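Local coordinates for protein alanine racemase (Enterococcus faecalis, PDB 3E5P) that belongs to the alanine racemase family, carries bound pyridoxal-5'-phosphate and pairs a TIM-barrel domain with a mostly beta C-terminal domain, at residues C[9-14]-C[245-250]. The protein carries 1 engineered substitution. Sequence-based numbering, arbitrary orientation.
Sequences TRLHID and PALRLT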
loop_
_atom_site.group_PDB
_atom_site.type_symbol
_atom_site.label_atom_id
_atom_site.label_comp_id
_atom_site.label_asym_id
_atom_site.label_seq_id
_atom_site.Cartn_x
_atom_site.Cartn_y
_atom_site.Cartn_z
ATOM N N THR C 9 -14.658 2.620 -7.569
ATOM C CA THR C 9 -13.910 1.559 -6.890
ATOM C C THR C 9 -14.210 1.547 -5.391
ATOM O O THR C 9 -14.183 2.596 -4.740
ATOM C CB THR C 9 -12.436 1.765 -7.082
ATOM O OG1 THR C 9 -12.175 1.938 -8.474
ATOM C CG2 THR C 9 -11.667 0.583 -6.563
ATOM N N ARG C 10 -14.467 0.369 -4.826
ATOM C CA ARG C 10 -14.810 0.314 -3.406
ATOM C C ARG C 10 -14.516 -1.022 -2.712
ATOM O O ARG C 10 -14.591 -2.084 -3.334
ATOM C CB ARG C 10 -16.295 0.659 -3.252
ATOM C CG ARG C 10 -16.683 1.155 -1.879
ATOM C CD ARG C 10 -17.397 2.508 -1.955
ATOM N NE ARG C 10 -16.674 3.458 -2.789
ATOM C CZ ARG C 10 -17.110 4.675 -3.083
ATOM N NH1 ARG C 10 -18.267 5.100 -2.608
ATOM N NH2 ARG C 10 -16.398 5.462 -3.871
ATOM N N LEU C 11 -14.183 -0.949 -1.423
ATOM C CA LEU C 11 -13.899 -2.119 -0.593
ATOM C C LEU C 11 -15.072 -2.343 0.365
ATOM O O LEU C 11 -15.341 -1.508 1.221
ATOM C CB LEU C 11 -12.621 -1.894 0.231
ATOM C CG LEU C 11 -11.230 -2.219 -0.339
ATOM C CD1 LEU C 11 -10.174 -1.488 0.443
ATOM C CD2 LEU C 11 -10.974 -3.710 -0.282
ATOM N N HIS C 12 -15.779 -3.457 0.232
ATOM C CA HIS C 12 -16.900 -3.725 1.133
ATOM C C HIS C 12 -16.504 -4.705 2.229
ATOM O O HIS C 12 -16.081 -5.833 1.947
ATOM C CB HIS C 12 -18.089 -4.301 0.367
ATOM C CG HIS C 12 -18.500 -3.484 -0.816
ATOM N ND1 HIS C 12 -17.912 -3.624 -2.056
ATOM C CD2 HIS C 12 -19.435 -2.514 -0.945
ATOM C CE1 HIS C 12 -18.471 -2.776 -2.902
ATOM N NE2 HIS C 12 -19.398 -2.090 -2.253
ATOM N N ILE C 13 -16.641 -4.274 3.478
ATOM C CA ILE C 13 -16.296 -5.123 4.612
ATOM C C ILE C 13 -17.536 -5.629 5.337
ATOM O O ILE C 13 -18.233 -4.863 5.998
ATOM C CB ILE C 13 -15.400 -4.380 5.639
ATOM C CG1 ILE C 13 -13.997 -4.165 5.075
ATOM C CG2 ILE C 13 -15.268 -5.204 6.904
ATOM C CD1 ILE C 13 -13.958 -3.359 3.823
ATOM N N ASP C 14 -17.801 -6.924 5.201
ATOM C CA ASP C 14 -18.931 -7.577 5.855
ATOM C C ASP C 14 -18.566 -7.816 7.327
ATOM O O ASP C 14 -17.933 -8.820 7.672
ATOM C CB ASP C 14 -19.229 -8.913 5.165
ATOM C CG ASP C 14 -20.259 -9.742 5.902
ATOM O OD1 ASP C 14 -20.595 -9.396 7.052
ATOM O OD2 ASP C 14 -20.731 -10.754 5.336
ATOM N N PRO C 245 -15.373 -15.255 4.462
ATOM C CA PRO C 245 -14.738 -14.066 3.875
ATOM C C PRO C 245 -15.415 -12.748 4.234
ATOM O O PRO C 245 -16.616 -12.583 4.034
ATOM C CB PRO C 245 -14.786 -14.363 2.378
ATOM C CG PRO C 245 -14.550 -15.836 2.341
ATOM C CD PRO C 245 -15.444 -16.350 3.474
ATOM N N ALA C 246 -14.635 -11.802 4.741
ATOM C CA ALA C 246 -15.172 -10.509 5.140
ATOM C C ALA C 246 -14.827 -9.343 4.213
ATOM O O ALA C 246 -15.280 -8.218 4.432
ATOM C CB ALA C 246 -14.698 -10.190 6.554
ATOM N N LEU C 247 -14.038 -9.605 3.177
ATOM C CA LEU C 247 -13.595 -8.553 2.264
ATOM C C LEU C 247 -14.064 -8.790 0.851
ATOM O O LEU C 247 -13.962 -9.903 0.352
ATOM C CB LEU C 247 -12.061 -8.504 2.281
ATOM C CG LEU C 247 -11.174 -7.529 1.491
ATOM C CD1 LEU C 247 -11.600 -7.432 0.023
ATOM C CD2 LEU C 247 -11.222 -6.186 2.161
ATOM N N ARG C 248 -14.578 -7.740 0.210
ATOM C CA ARG C 248 -15.014 -7.812 -1.185
ATOM C C ARG C 248 -14.456 -6.570 -1.849
ATOM O O ARG C 248 -14.395 -5.518 -1.228
ATOM C CB ARG C 248 -16.541 -7.827 -1.305
ATOM C CG ARG C 248 -17.176 -9.091 -0.754
ATOM C CD ARG C 248 -18.689 -9.143 -0.963
ATOM N NE ARG C 248 -19.051 -9.402 -2.353
ATOM C CZ ARG C 248 -19.531 -8.481 -3.179
ATOM N NH1 ARG C 248 -19.706 -7.236 -2.744
ATOM N NH2 ARG C 248 -19.829 -8.802 -4.434
ATOM N N LEU C 249 -14.031 -6.690 -3.101
ATOM C CA LEU C 249 -13.458 -5.555 -3.813
ATOM C C LEU C 249 -14.225 -5.327 -5.103
ATOM O O LEU C 249 -14.226 -6.167 -6.001
ATOM C CB LEU C 249 -11.978 -5.820 -4.090
ATOM C CG LEU C 249 -11.144 -4.790 -4.854
ATOM C CD1 LEU C 249 -11.291 -3.402 -4.265
ATOM C CD2 LEU C 249 -9.696 -5.237 -4.808
ATOM N N THR C 250 -14.867 -4.171 -5.186
ATOM C CA THR C 250 -15.699 -3.825 -6.323
ATOM C C THR C 250 -15.266 -2.588 -7.088
ATOM O O THR C 250 -14.647 -1.686 -6.527
ATOM C CB THR C 250 -17.148 -3.618 -5.834
ATOM O OG1 THR C 250 -17.703 -4.887 -5.473
ATOM C CG2 THR C 250 -18.000 -2.970 -6.886
#
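Arg10 with Thr250 and His12 with Arg248 are hydrogen-bonded pairs of two antiparallel strands; Leu11-Leu249 and Ile13-Leu247 are the non-hydrogen-bonded pairs. Arg10 N gives to Thr250 O at 2.7 Å, and Thr250 N returns a nearly straight bond to Arg10 O. His12 and Arg248 exchange a second couple, His12 N to Arg248 O being 2.9 Å. Past the end of strand 10-13, Asp14 N donates a further hydrogen bond to Ala246 O. The same three carbonyls also receive CA-H...O contacts, Thr250 O from Thr9, Arg248 O from Leu11 and Ala246 O from Ile13.

Both strands belong to the mixed sheet of the C-terminal domain. Strand 10-13 therefore places the start of the chain in that sheet, with strand 368-370 on its other side. Asp14 then N-caps helix 15-28, its OD1 accepting from Ala17 N.

Apolar packing occupies one face. Leu11 CD2 touches Leu247 CD2 at 3.5 Å and Leu249 CD1 at 4.0 Å. CG anti to the backbone N (chi1 -179° and 179°) carries the ends of Leu247 and Leu249 toward strand 10-13, where they meet Leu11.

The other face is more polar. The His12 ring turns its CE1 edge to Thr250; Thr250 CB lies in the ring plane, 3.3 Å from His12 CE1. Arg10 CG lies over one ring face, offset toward the rim. The Arg10 guanidinium leads away, bonding Thr9 O through NE and Trp5 O through NH2. His12 ND1 lies oblique to the Arg248 guanidinium, 4.1 Å from Arg248 NH1, too far for a hydrogen bond.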